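Local coordinates for beta-agarase AgaA (Microbulbifer thermotolerans, PDB 3WZ1), which hydrolyses the beta-1,4-galactosidic linkages of agarose in endo fashion, releasing neoagarotetraose as the main final product, at residues Leu59-His63 with Asn85-Ser91; Asn112-Ala116 with Gly248-Thr252; Gln163-Asp169 with Ile216-Phe222. The contacts are given in a common frame with arbitrary orientation. Residue numbers count along the deposited sequence, not the author numbering.

All three contacts belong to the GH16 catalytic domain, a beta-jelly roll, of this monomeric enzyme. Contact 1 comes first along the chain and is complete before contact 2 opens; contact 3 falls wholly between the two halves of contact 2. Contacts 1 and 2 are neighbours, their centres about 12 Å apart, and they touch where Leu59 packs on Thr250 and Leu89 on Leu115. Contact 3 lies about 28 Å from contact 1 and 26 Å from contact 2, centre to centre, although contacts 1 and 3 both reach the same curled sheet. Contact 1 adds the short strand 60-62 to strand 87-94 and contact 2 packs two loops beside it, whereas contact 3 ties a remote strand to a loop.

Contact 1. Residues Leu59-His63 with Asn85-Ser91; sequences LTEWH and NQVYLGS
Four backbone hydrogen bonds join the two segments as parallel strands: Val87 N to Leu59 O (2.9 Å), Glu61 N to Val87 O (2.9 Å), Leu89 N to Glu61 O (3.3 Å) and His63 N to Leu89 O (3.0 Å). Thr60, Glu61 and Trp62 stand beside Val87, Tyr88 and Leu89, with CA-CA distances of 5.1, 4.9 and 4.8 Å. Both strands are extended; their axes approach to 4.7 Å and their directions differ by 37°. CA-H...O contacts reinforce the ladder, from Tyr88 CA to Glu61 O (3.3 Å) and from Trp62 CA to Leu89 O (3.2 Å). One water receives a hydrogen bond from Ser91 N (3.0 Å) and donates one to His63 O (2.8 Å).

On the face bearing Glu61 and Tyr88, the t rotamer of His63 directs its ring edge at the face of Tyr88 (m), an edge-to-face pair with centroids 4.5 Å apart and planes at 72°. Glu61 OE2 lies 3.5 Å from Tyr88 CE1 at the ring edge, while OE1 salt-bridges Lys81. The other face is buried: Thr60 CG2 meets Leu89 CD1 at 3.8 Å, Trp62 (chi1 m) brings CD1 to 4.0 Å from Leu89 CB, and Ser91 CB sits 3.9 Å from the centroid of Trp62's five-membered ring in a CH-pi contact. Leu59 CB lies 4.5 Å from Val87 CG2.

This is a short parallel addition to a mostly antiparallel jelly-roll sheet. Strand 60-62 pairs with strand 87-94, which also pairs antiparallel with strands 73-80 and 232-239; Trp62 NE1 reaches the last of these through Met238 O.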
ATOM      1  N   LEU A  59      12.410  -2.322 -12.695  1.00 10.72           N
ATOM      2  CA  LEU A  59      13.478  -3.313 -12.483  1.00 11.12           C
ATOM      3  C   LEU A  59      13.119  -4.292 -11.345  1.00 10.17           C
ATOM      4  O   LEU A  59      13.950  -5.063 -10.895  1.00 10.45           O
ATOM      5  CB  LEU A  59      14.804  -2.607 -12.207  1.00 12.04           C
ATOM      6  CG  LEU A  59      15.237  -1.610 -13.284  1.00 12.96           C
ATOM      7  CD1 LEU A  59      16.487  -0.872 -12.859  1.00 13.12           C
ATOM      8  CD2 LEU A  59      15.421  -2.309 -14.627  1.00 13.78           C
ATOM      9  N   THR A  60      11.857  -4.294 -10.923  1.00  9.47           N
ATOM     10  CA  THR A  60      11.387  -5.169  -9.855  1.00  9.12           C
ATOM     11  C   THR A  60      11.352  -6.638 -10.291  1.00  9.09           C
ATOM     12  O   THR A  60      10.910  -6.951 -11.397  1.00 10.04           O
ATOM     13  CB  THR A  60       9.929  -4.843  -9.477  1.00  9.46           C
ATOM     14  OG1 THR A  60       9.828  -3.446  -9.163  1.00  9.58           O
ATOM     15  CG2 THR A  60       9.393  -5.704  -8.327  1.00  9.45           C
ATOM     16  N   GLU A  61      11.773  -7.505  -9.385  1.00  9.16           N
ATOM     17  CA  GLU A  61      11.393  -8.885  -9.451  1.00  9.39           C
ATOM     18  C   GLU A  61      10.949  -9.350  -8.074  1.00  8.97           C
ATOM     19  O   GLU A  61      11.769  -9.554  -7.185  1.00  8.88           O
ATOM     20  CB  GLU A  61      12.528  -9.747 -10.001  1.00 10.77           C
ATOM     21  CG  GLU A  61      12.037 -11.105 -10.403  1.00 11.92           C
ATOM     22  CD  GLU A  61      13.137 -12.026 -10.917  1.00 13.93           C
ATOM     23  OE1 GLU A  61      13.935 -11.625 -11.784  1.00 14.79           O
ATOM     24  OE2 GLU A  61      13.152 -13.171 -10.447  1.00 15.57           O
ATOM     25  N   TRP A  62       9.639  -9.460  -7.860  1.00  8.66           N
ATOM     26  CA  TRP A  62       9.154  -9.884  -6.542  1.00  8.49           C
ATOM     27  C   TRP A  62       9.639 -11.286  -6.227  1.00  9.07           C
ATOM     28  O   TRP A  62       9.715 -12.138  -7.106  1.00  9.26           O
ATOM     29  CB  TRP A  62       7.635  -9.796  -6.431  1.00  8.32           C
ATOM     30  CG  TRP A  62       7.122  -8.377  -6.495  1.00  7.89           C
ATOM     31  CD1 TRP A  62       7.550  -7.307  -5.730  1.00  7.78           C
ATOM     32  CD2 TRP A  62       6.062  -7.875  -7.319  1.00  7.79           C
ATOM     33  NE1 TRP A  62       6.832  -6.178  -6.052  1.00  7.72           N
ATOM     34  CE2 TRP A  62       5.920  -6.496  -7.030  1.00  7.72           C
ATOM     35  CE3 TRP A  62       5.208  -8.457  -8.263  1.00  8.05           C
ATOM     36  CZ2 TRP A  62       4.968  -5.695  -7.666  1.00  7.89           C
ATOM     37  CZ3 TRP A  62       4.262  -7.654  -8.887  1.00  8.00           C
ATOM     38  CH2 TRP A  62       4.152  -6.287  -8.589  1.00  7.85           C
ATOM     39  N   HIS A  63      10.033 -11.488  -4.979  1.00  8.45           N
ATOM     40  CA  HIS A  63      10.742 -12.695  -4.562  1.00  8.75           C
ATOM     41  C   HIS A  63      10.238 -13.111  -3.180  1.00  8.97           C
ATOM     42  O   HIS A  63      10.194 -12.293  -2.252  1.00  9.08           O
ATOM     43  CB  HIS A  63      12.223 -12.364  -4.548  1.00  8.76           C
ATOM     44  CG  HIS A  63      13.142 -13.538  -4.342  1.00  8.78           C
ATOM     45  ND1 HIS A  63      13.023 -14.422  -3.295  1.00  9.23           N
ATOM     46  CD2 HIS A  63      14.262 -13.900  -5.009  1.00  8.92           C
ATOM     47  CE1 HIS A  63      14.010 -15.304  -3.349  1.00  9.22           C
ATOM     48  NE2 HIS A  63      14.779 -15.010  -4.376  1.00  9.14           N
ATOM     49  N   ASN A  85      20.719  -5.820 -13.326  1.00 15.32           N
ATOM     50  CA  ASN A  85      20.306  -4.515 -12.811  0.50 15.44           C
ATOM     51  C   ASN A  85      18.966  -4.600 -12.080  1.00 14.36           C
ATOM     52  O   ASN A  85      18.393  -3.569 -11.711  1.00 14.20           O
ATOM     53  CB  ASN A  85      20.236  -3.461 -13.931  0.50 16.90           C
ATOM     54  CG  ASN A  85      19.157  -3.750 -14.969  0.50 17.82           C
ATOM     55  OD1 ASN A  85      18.558  -4.825 -14.986  0.50 19.30           O
ATOM     56  ND2 ASN A  85      18.919  -2.782 -15.863  0.50 19.20           N
ATOM     57  N   GLN A  86      18.462  -5.810 -11.883  1.00 13.09           N
ATOM     58  CA  GLN A  86      17.142  -6.004 -11.278  0.50 12.38           C
ATOM     59  C   GLN A  86      17.234  -5.950  -9.752  1.00 11.80           C
ATOM     60  O   GLN A  86      18.312  -6.110  -9.177  1.00 11.10           O
ATOM     61  CB  GLN A  86      16.514  -7.344 -11.707  0.50 12.72           C
ATOM     62  CG  GLN A  86      16.389  -7.526 -13.218  0.50 12.85           C
ATOM     63  CD  GLN A  86      15.244  -6.740 -13.823  0.50 12.97           C
ATOM     64  OE1 GLN A  86      15.444  -5.677 -14.413  0.50 13.51           O
ATOM     65  NE2 GLN A  86      14.032  -7.254 -13.671  0.50 12.78           N
ATOM     66  N   VAL A  87      16.084  -5.733  -9.125  1.00 11.00           N
ATOM     67  CA  VAL A  87      15.956  -5.593  -7.679  1.00 10.67           C
ATOM     68  C   VAL A  87      14.946  -6.610  -7.184  1.00 10.02           C
ATOM     69  O   VAL A  87      13.774  -6.569  -7.544  1.00  9.12           O
ATOM     70  CB  VAL A  87      15.468  -4.177  -7.315  1.00 11.17           C
ATOM     71  CG1 VAL A  87      15.471  -3.996  -5.814  1.00 11.45           C
ATOM     72  CG2 VAL A  87      16.296  -3.095  -8.022  1.00 11.86           C
ATOM     73  N   TYR A  88      15.415  -7.547  -6.372  1.00  9.37           N
ATOM     74  CA  TYR A  88      14.529  -8.443  -5.670  1.00  9.49           C
ATOM     75  C   TYR A  88      13.816  -7.684  -4.560  1.00  9.11           C
ATOM     76  O   TYR A  88      14.460  -6.985  -3.780  1.00  9.06           O
ATOM     77  CB  TYR A  88      15.303  -9.621  -5.065  1.00  9.80           C
ATOM     78  CG  TYR A  88      15.770 -10.706  -6.019  1.00 10.33           C
ATOM     79  CD1 TYR A  88      14.990 -11.118  -7.087  1.00 10.50           C
ATOM     80  CD2 TYR A  88      16.959 -11.376  -5.763  1.00 10.42           C
ATOM     81  CE1 TYR A  88      15.412 -12.151  -7.925  1.00 11.28           C
ATOM     82  CE2 TYR A  88      17.389 -12.408  -6.585  1.00 10.82           C
ATOM     83  CZ  TYR A  88      16.597 -12.779  -7.657  1.00 11.25           C
ATOM     84  OH  TYR A  88      16.995 -13.827  -8.480  1.00 13.04           O
ATOM     85  N   LEU A  89      12.494  -7.808  -4.527  1.00  8.30           N
ATOM     86  CA  LEU A  89      11.649  -7.083  -3.561  1.00  8.37           C
ATOM     87  C   LEU A  89      10.581  -7.971  -2.950  1.00  8.14           C
ATOM     88  O   LEU A  89      10.009  -8.844  -3.624  1.00  8.22           O
ATOM     89  CB  LEU A  89      10.963  -5.876  -4.231  1.00  8.60           C
ATOM     90  CG  LEU A  89      11.888  -4.813  -4.804  1.00  8.61           C
ATOM     91  CD1 LEU A  89      11.101  -3.756  -5.556  1.00  8.68           C
ATOM     92  CD2 LEU A  89      12.694  -4.171  -3.687  1.00  8.66           C
ATOM     93  N   GLY A  90      10.261  -7.724  -1.682  1.00  7.46           N
ATOM     94  CA  GLY A  90       9.176  -8.435  -1.037  1.00  7.63           C
ATOM     95  C   GLY A  90       7.809  -8.024  -1.545  1.00  7.54           C
ATOM     96  O   GLY A  90       7.599  -6.880  -1.996  1.00  7.71           O
ATOM     97  N   SER A  91       6.871  -8.956  -1.434  1.00  7.58           N
ATOM     98  CA  SER A  91       5.476  -8.696  -1.748  1.00  7.60           C
ATOM     99  C   SER A  91       4.628  -9.778  -1.152  1.00  7.72           C
ATOM    100  O   SER A  91       4.977 -10.952  -1.267  1.00  7.89           O
ATOM    101  CB  SER A  91       5.241  -8.664  -3.257  1.00  7.78           C
ATOM    102  OG  SER A  91       3.870  -8.441  -3.546  1.00  7.99           O
TER
HETATM  103  O   HOH W   1       7.826 -11.703  -0.936  1.00  9.26           O

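Contact 2. Residues Asn112-Ala116 with Gly248-Thr252; sequences NMVLA and GITPT
Neither segment is regular helix or strand, and no hydrogen bond crosses between them; the contact is apolar packing that buries 222 Å². Met113 is extended (phi/psi -146/163); its side chain, with chi1 and chi2 both m and chi3 near -91°, sets out sideways but brings CE to 4.0 Å from Pro251 CB. Val114 turns the backbone (phi/psi -77/-12) and points its CA-CB bond at the other segment, with its CA 6.2 Å from that of Thr250. In its m rotamer Val114 packs against the extended run Ile249-Pro251: CB lies 3.6 Å from Ile249 CG2, and CG2 lies 3.6 Å from Thr250 C and 3.8 Å from Pro251 CD. Leu115 (m,t) returns to extended angles and places CG 3.5 Å from Pro251 CG. The C-gamma-exo ring of Pro251 is thereby touched by Met113, Val114 and Leu115 in turn, while the CA-CB bond of Thr250 points away from 112-116 and its OG1 hydrogen-bonds Asp240.

The arrangement is a loop-to-loop junction of the jelly roll. Segment 112-116 links strands 102-109 and 116-123. The other loop connects helices 242-245 and 253-256, with Thr252 as N-cap of the latter; Leu256 of that helix packs against both Met113 and Pro251.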
ATOM      1  N   ASN A 112      13.991   3.471   3.624  1.00  9.20           N
ATOM      2  CA  ASN A 112      14.765   4.648   3.295  1.00  9.98           C
ATOM      3  C   ASN A 112      15.441   4.417   1.956  1.00 10.02           C
ATOM      4  O   ASN A 112      16.654   4.273   1.853  1.00 10.13           O
ATOM      5  CB  ASN A 112      15.764   4.902   4.414  1.00 10.50           C
ATOM      6  CG  ASN A 112      16.551   6.176   4.234  1.00 11.12           C
ATOM      7  OD1 ASN A 112      16.400   6.918   3.270  1.00 11.71           O
ATOM      8  ND2 ASN A 112      17.427   6.430   5.220  1.00 12.86           N
ATOM      9  N   MET A 113      14.599   4.394   0.929  1.00  9.61           N
ATOM     10  CA  MET A 113      14.987   4.032  -0.415  1.00  9.30           C
ATOM     11  C   MET A 113      14.186   4.828  -1.425  1.00  9.03           C
ATOM     12  O   MET A 113      13.119   5.377  -1.113  1.00  9.22           O
ATOM     13  CB  MET A 113      14.707   2.547  -0.656  1.00  9.58           C
ATOM     14  CG  MET A 113      15.376   1.569   0.282  1.00  9.49           C
ATOM     15  SD  MET A 113      17.155   1.395  -0.020  1.00  9.62           S
ATOM     16  CE  MET A 113      17.167   0.037  -1.202  1.00  9.88           C
ATOM     17  N   VAL A 114      14.675   4.868  -2.664  1.00  8.68           N
ATOM     18  CA  VAL A 114      13.932   5.498  -3.752  1.00  9.22           C
ATOM     19  C   VAL A 114      12.787   4.629  -4.270  1.00  8.42           C
ATOM     20  O   VAL A 114      11.955   5.062  -5.072  1.00  8.95           O
ATOM     21  CB  VAL A 114      14.835   5.924  -4.917  1.00  9.25           C
ATOM     22  CG1 VAL A 114      15.826   6.975  -4.439  1.00  9.62           C
ATOM     23  CG2 VAL A 114      15.557   4.734  -5.567  1.00  9.37           C
ATOM     24  N   LEU A 115      12.788   3.371  -3.846  1.00  8.35           N
ATOM     25  CA  LEU A 115      11.691   2.451  -4.122  1.00  8.50           C
ATOM     26  C   LEU A 115      10.396   2.939  -3.519  1.00  8.33           C
ATOM     27  O   LEU A 115      10.394   3.571  -2.466  1.00  8.54           O
ATOM     28  CB  LEU A 115      12.013   1.095  -3.505  1.00  8.64           C
ATOM     29  CG  LEU A 115      13.284   0.413  -3.999  1.00  8.85           C
ATOM     30  CD1 LEU A 115      13.681  -0.708  -3.067  1.00  9.08           C
ATOM     31  CD2 LEU A 115      13.054  -0.109  -5.407  1.00  9.03           C
ATOM     32  N   ALA A 116       9.286   2.566  -4.151  1.00  7.83           N
ATOM     33  CA  ALA A 116       7.974   2.736  -3.528  1.00  7.80           C
ATOM     34  C   ALA A 116       7.786   1.731  -2.398  1.00  8.02           C
ATOM     35  O   ALA A 116       8.042   0.542  -2.595  1.00  7.93           O
ATOM     36  CB  ALA A 116       6.875   2.541  -4.568  1.00  7.82           C
ATOM     37  N   GLY A 248      16.162   7.113 -14.509  1.00 14.26           N
ATOM     38  CA  GLY A 248      17.445   7.212 -13.827  1.00 15.44           C
ATOM     39  C   GLY A 248      17.431   7.220 -12.311  1.00 14.91           C
ATOM     40  O   GLY A 248      18.465   7.498 -11.696  1.00 16.33           O
ATOM     41  N   ILE A 249      16.286   6.906 -11.696  1.00 12.90           N
ATOM     42  CA  ILE A 249      16.205   6.813 -10.235  1.00 12.69           C
ATOM     43  C   ILE A 249      15.844   5.379  -9.842  1.00 12.25           C
ATOM     44  O   ILE A 249      14.712   4.937 -10.037  1.00 12.09           O
ATOM     45  CB  ILE A 249      15.198   7.816  -9.642  1.00 13.11           C
ATOM     46  CG1 ILE A 249      15.674   9.253  -9.909  1.00 14.06           C
ATOM     47  CG2 ILE A 249      15.032   7.589  -8.142  1.00 12.67           C
ATOM     48  CD1 ILE A 249      14.797  10.307  -9.283  1.00 14.84           C
ATOM     49  N   THR A 250      16.817   4.691  -9.269  1.00 11.19           N
ATOM     50  CA  THR A 250      16.708   3.286  -8.881  1.00 11.12           C
ATOM     51  C   THR A 250      17.784   3.032  -7.827  1.00 10.87           C
ATOM     52  O   THR A 250      18.817   3.732  -7.803  1.00 11.04           O
ATOM     53  CB  THR A 250      16.838   2.363 -10.135  1.00 11.46           C
ATOM     54  OG1 THR A 250      16.483   1.007  -9.805  1.00 10.83           O
ATOM     55  CG2 THR A 250      18.257   2.351 -10.662  1.00 11.74           C
ATOM     56  N   PRO A 251      17.576   2.052  -6.936  1.00 10.39           N
ATOM     57  CA  PRO A 251      18.559   1.880  -5.879  1.00 10.26           C
ATOM     58  C   PRO A 251      19.955   1.501  -6.369  1.00 10.69           C
ATOM     59  O   PRO A 251      20.102   0.773  -7.362  1.00 10.47           O
ATOM     60  CB  PRO A 251      18.003   0.733  -5.039  1.00 10.43           C
ATOM     61  CG  PRO A 251      16.553   0.774  -5.308  1.00 10.33           C
ATOM     62  CD  PRO A 251      16.401   1.177  -6.733  1.00 10.21           C
ATOM     63  N   THR A 252      20.955   1.967  -5.645  1.00 10.76           N
ATOM     64  CA  THR A 252      22.328   1.546  -5.889  1.00 10.84           C
ATOM     65  C   THR A 252      22.613   0.247  -5.128  1.00 10.94           C
ATOM     66  O   THR A 252      21.909  -0.129  -4.173  1.00 10.43           O
ATOM     67  CB  THR A 252      23.326   2.609  -5.413  1.00 10.77           C
ATOM     68  OG1 THR A 252      23.230   2.742  -3.991  1.00 11.13           O
ATOM     69  CG2 THR A 252      23.060   3.952  -6.085  1.00 10.98           C
TER

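Contact 3. Residues Gln163-Asp169 with Ile216-Phe222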
ATOM      1  N   GLN A 163      -4.211   2.012 -21.054  1.00 19.53           N
ATOM      2  CA  GLN A 163      -4.420   3.381 -20.633  1.00 18.98           C
ATOM      3  C   GLN A 163      -4.487   3.390 -19.108  1.00 18.16           C
ATOM      4  O   GLN A 163      -4.996   2.449 -18.517  1.00 17.15           O
ATOM      5  CB  GLN A 163      -5.725   3.932 -21.191  1.00 20.58           C
ATOM      6  CG  GLN A 163      -5.745   4.134 -22.707  1.00 22.33           C
ATOM      7  CD  GLN A 163      -6.968   4.898 -23.151  1.00 23.79           C
ATOM      8  OE1 GLN A 163      -7.936   4.307 -23.607  1.00 27.91           O
ATOM      9  NE2 GLN A 163      -6.953   6.217 -22.970  1.00 24.88           N
ATOM     10  N   ASP A 164      -3.991   4.458 -18.505  1.00 16.79           N
ATOM     11  CA  ASP A 164      -3.854   4.552 -17.039  1.00 15.86           C
ATOM     12  C   ASP A 164      -4.290   5.939 -16.619  1.00 16.16           C
ATOM     13  O   ASP A 164      -3.711   6.929 -17.078  1.00 18.07           O
ATOM     14  CB  ASP A 164      -2.384   4.327 -16.682  1.00 16.06           C
ATOM     15  CG  ASP A 164      -2.070   4.528 -15.208  1.00 15.74           C
ATOM     16  OD1 ASP A 164      -2.992   4.755 -14.409  1.00 14.49           O
ATOM     17  OD2 ASP A 164      -0.871   4.429 -14.862  1.00 16.91           O
ATOM     18  N   TYR A 165      -5.320   6.027 -15.774  1.00 14.27           N
ATOM     19  CA  TYR A 165      -5.712   7.287 -15.162  1.00 14.24           C
ATOM     20  C   TYR A 165      -5.486   7.234 -13.653  1.00 13.51           C
ATOM     21  O   TYR A 165      -5.838   6.232 -13.006  1.00 13.70           O
ATOM     22  CB  TYR A 165      -7.203   7.582 -15.382  1.00 13.97           C
ATOM     23  CG  TYR A 165      -7.679   8.724 -14.517  1.00 13.75           C
ATOM     24  CD1 TYR A 165      -7.493  10.051 -14.901  1.00 14.01           C
ATOM     25  CD2 TYR A 165      -8.279   8.487 -13.275  1.00 13.67           C
ATOM     26  CE1 TYR A 165      -7.889  11.111 -14.087  1.00 13.96           C
ATOM     27  CE2 TYR A 165      -8.690   9.532 -12.469  1.00 13.74           C
ATOM     28  CZ  TYR A 165      -8.483  10.846 -12.866  1.00 14.04           C
ATOM     29  OH  TYR A 165      -8.873  11.880 -12.047  1.00 14.66           O
ATOM     30  N   GLN A 166      -4.903   8.298 -13.102  1.00 12.52           N
ATOM     31  CA  GLN A 166      -4.976   8.613 -11.665  1.00 12.31           C
ATOM     32  C   GLN A 166      -5.176  10.108 -11.492  1.00 12.65           C
ATOM     33  O   GLN A 166      -4.824  10.890 -12.402  1.00 12.68           O
ATOM     34  CB  GLN A 166      -3.692   8.206 -10.938  1.00 12.35           C
ATOM     35  CG  GLN A 166      -2.431   8.959 -11.406  1.00 12.50           C
ATOM     36  CD  GLN A 166      -1.230   8.710 -10.525  1.00 13.06           C
ATOM     37  OE1 GLN A 166      -1.342   8.647  -9.300  1.00 12.37           O
ATOM     38  NE2 GLN A 166      -0.060   8.597 -11.137  1.00 14.56           N
ATOM     39  N   PRO A 167      -5.675  10.537 -10.325  1.00 12.03           N
ATOM     40  CA  PRO A 167      -5.699  11.989 -10.085  1.00 12.48           C
ATOM     41  C   PRO A 167      -4.291  12.532 -10.054  1.00 12.57           C
ATOM     42  O   PRO A 167      -3.379  11.833  -9.622  1.00 12.38           O
ATOM     43  CB  PRO A 167      -6.364  12.116  -8.707  1.00 12.62           C
ATOM     44  CG  PRO A 167      -7.121  10.841  -8.532  1.00 12.41           C
ATOM     45  CD  PRO A 167      -6.304   9.789  -9.215  1.00 12.35           C
ATOM     46  N   THR A 168      -4.112  13.766 -10.533  1.00 12.81           N
ATOM     47  CA  THR A 168      -2.782  14.376 -10.577  1.00 13.65           C
ATOM     48  C   THR A 168      -2.747  15.805 -10.024  1.00 14.03           C
ATOM     49  O   THR A 168      -1.767  16.531 -10.238  1.00 14.01           O
ATOM     50  CB  THR A 168      -2.206  14.387 -12.004  1.00 13.96           C
ATOM     51  OG1 THR A 168      -3.129  15.032 -12.884  1.00 15.92           O
ATOM     52  CG2 THR A 168      -1.931  12.997 -12.518  1.00 14.08           C
ATOM     53  N   ASP A 169      -3.783  16.215  -9.301  1.00 14.04           N
ATOM     54  CA  ASP A 169      -3.764  17.533  -8.647  1.00 14.30           C
ATOM     55  C   ASP A 169      -2.722  17.550  -7.531  1.00 14.19           C
ATOM     56  O   ASP A 169      -2.270  16.495  -7.060  1.00 14.18           O
ATOM     57  CB  ASP A 169      -5.133  17.917  -8.115  1.00 14.38           C
ATOM     58  CG  ASP A 169      -5.659  16.927  -7.094  1.00 14.42           C
ATOM     59  OD1 ASP A 169      -5.972  15.786  -7.513  1.00 14.02           O
ATOM     60  OD2 ASP A 169      -5.749  17.302  -5.915  1.00 15.27           O
ATOM     61  N   ILE A 216     -13.371  13.178 -10.749  1.00 15.94           N
ATOM     62  CA  ILE A 216     -12.033  12.880 -10.220  1.00 15.13           C
ATOM     63  C   ILE A 216     -11.758  11.369 -10.121  1.00 14.11           C
ATOM     64  O   ILE A 216     -10.610  10.937 -10.248  1.00 14.06           O
ATOM     65  CB  ILE A 216     -11.764  13.599  -8.875  1.00 15.72           C
ATOM     66  CG1 ILE A 216     -10.283  13.480  -8.479  1.00 15.79           C
ATOM     67  CG2 ILE A 216     -12.680  13.075  -7.771  1.00 16.01           C
ATOM     68  CD1 ILE A 216      -9.864  14.346  -7.310  1.00 16.32           C
ATOM     69  N   ILE A 217     -12.800  10.566  -9.924  1.00 13.16           N
ATOM     70  CA  ILE A 217     -12.607   9.114  -9.826  1.00 12.74           C
ATOM     71  C   ILE A 217     -12.310   8.500 -11.193  1.00 13.07           C
ATOM     72  O   ILE A 217     -11.444   7.665 -11.320  1.00 12.22           O
ATOM     73  CB  ILE A 217     -13.833   8.431  -9.165  1.00 13.22           C
ATOM     74  CG1 ILE A 217     -13.937   8.828  -7.686  1.00 13.48           C
ATOM     75  CG2 ILE A 217     -13.802   6.907  -9.332  1.00 13.37           C
ATOM     76  CD1 ILE A 217     -13.027   8.071  -6.726  1.00 13.68           C
ATOM     77  N   ASP A 218     -13.057   8.901 -12.216  1.00 13.35           N
ATOM     78  CA  ASP A 218     -12.932   8.276 -13.539  1.00 13.86           C
ATOM     79  C   ASP A 218     -13.484   9.186 -14.634  1.00 14.53           C
ATOM     80  O   ASP A 218     -14.466   8.825 -15.307  1.00 14.61           O
ATOM     81  CB  ASP A 218     -13.669   6.936 -13.553  1.00 13.85           C
ATOM     82  CG  ASP A 218     -13.557   6.202 -14.877  1.00 13.83           C
ATOM     83  OD1 ASP A 218     -12.534   6.373 -15.593  1.00 13.52           O
ATOM     84  OD2 ASP A 218     -14.492   5.417 -15.184  1.00 13.46           O
ATOM     85  N   PRO A 219     -12.840  10.345 -14.822  1.00 15.60           N
ATOM     86  CA  PRO A 219     -13.393  11.288 -15.799  1.00 16.52           C
ATOM     87  C   PRO A 219     -13.338  10.764 -17.234  1.00 17.74           C
ATOM     88  O   PRO A 219     -14.160  11.189 -18.055  1.00 18.49           O
ATOM     89  CB  PRO A 219     -12.534  12.540 -15.614  1.00 16.13           C
ATOM     90  CG  PRO A 219     -11.225  12.023 -15.095  1.00 16.01           C
ATOM     91  CD  PRO A 219     -11.610  10.866 -14.195  1.00 15.89           C
ATOM     92  N   ASN A 220     -12.419   9.850 -17.537  1.00 18.47           N
ATOM     93  CA  ASN A 220     -12.295   9.289 -18.896  1.00 19.43           C
ATOM     94  C   ASN A 220     -13.210   8.090 -19.190  1.00 19.66           C
ATOM     95  O   ASN A 220     -13.234   7.567 -20.305  1.00 19.51           O
ATOM     96  CB  ASN A 220     -10.834   8.929 -19.176  1.00 20.85           C
ATOM     97  CG  ASN A 220      -9.903  10.123 -19.023  1.00 22.31           C
ATOM     98  OD1 ASN A 220     -10.244  11.249 -19.393  1.00 25.75           O
ATOM     99  ND2 ASN A 220      -8.729   9.886 -18.477  1.00 23.83           N
ATOM    100  N   GLY A 221     -13.969   7.637 -18.192  1.00 18.37           N
ATOM    101  CA  GLY A 221     -14.938   6.575 -18.408  1.00 17.88           C
ATOM    102  C   GLY A 221     -14.352   5.194 -18.554  1.00 16.39           C
ATOM    103  O   GLY A 221     -14.996   4.310 -19.111  1.00 17.80           O
ATOM    104  N   PHE A 222     -13.139   4.975 -18.026  1.00 15.63           N
ATOM    105  CA  PHE A 222     -12.496   3.673 -18.124  1.00 15.84           C
ATOM    106  C   PHE A 222     -13.241   2.547 -17.406  1.00 15.19           C
ATOM    107  O   PHE A 222     -13.074   1.374 -17.758  1.00 16.47           O
ATOM    108  CB  PHE A 222     -11.052   3.712 -17.593  1.00 16.20           C
ATOM    109  CG  PHE A 222     -10.101   4.595 -18.369  1.00 17.41           C
ATOM    110  CD1 PHE A 222     -10.418   5.119 -19.609  1.00 18.05           C
ATOM    111  CD2 PHE A 222      -8.844   4.861 -17.840  1.00 17.38           C
ATOM    112  CE1 PHE A 222      -9.505   5.912 -20.298  1.00 18.29           C
ATOM    113  CE2 PHE A 222      -7.929   5.648 -18.516  1.00 18.56           C
ATOM    114  CZ  PHE A 222      -8.263   6.180 -19.746  1.00 18.51           C
TER
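Tyr165 is the hub of this contact. Its ring lies against Pro219, whose CD sits 3.7 Å from the ring centroid and 24° off the normal, a CH-pi contact over the ring face. At the root of the same side chain, Tyr165 CB meets Phe222 CE2 at 3.8 Å. Farther along the chain, Pro167 CG packs on Ile216 CG1 at 4.1 Å.

Polar groups surround this centre. Tyr165 OH donates a hydrogen bond of 2.7 Å to Ile216 O, a carbonyl near the C-terminal end of helix 214-217. Gln163 NE2 approaches Phe222 CZ to 3.5 Å, and Asp169, whose carboxylate forms a salt bridge with Arg209, borders Ile216. The loop is held in shape by a type I beta turn from Asp218 to Gly221, with Gly221 N hydrogen-bonded to Asp218 O (3.2 Å), and by Phe222 N hydrogen-bonded to Asp218 OD1 (2.9 Å). Asp218 OD2 hydrogen-bonds Thr223.

The CA-CB bond of Asp164 points away from the loop and its OD1 hydrogen-bonds His155; its side chain is about 7 Å from that of Glu129, the predicted nucleophile. Thus one side of strand 163-165, paired antiparallel with strand 150-158, packs on the end of helix 214-217 and the type I turn that follows, while the other looks toward the probable catalytic site of the GH16 jelly roll.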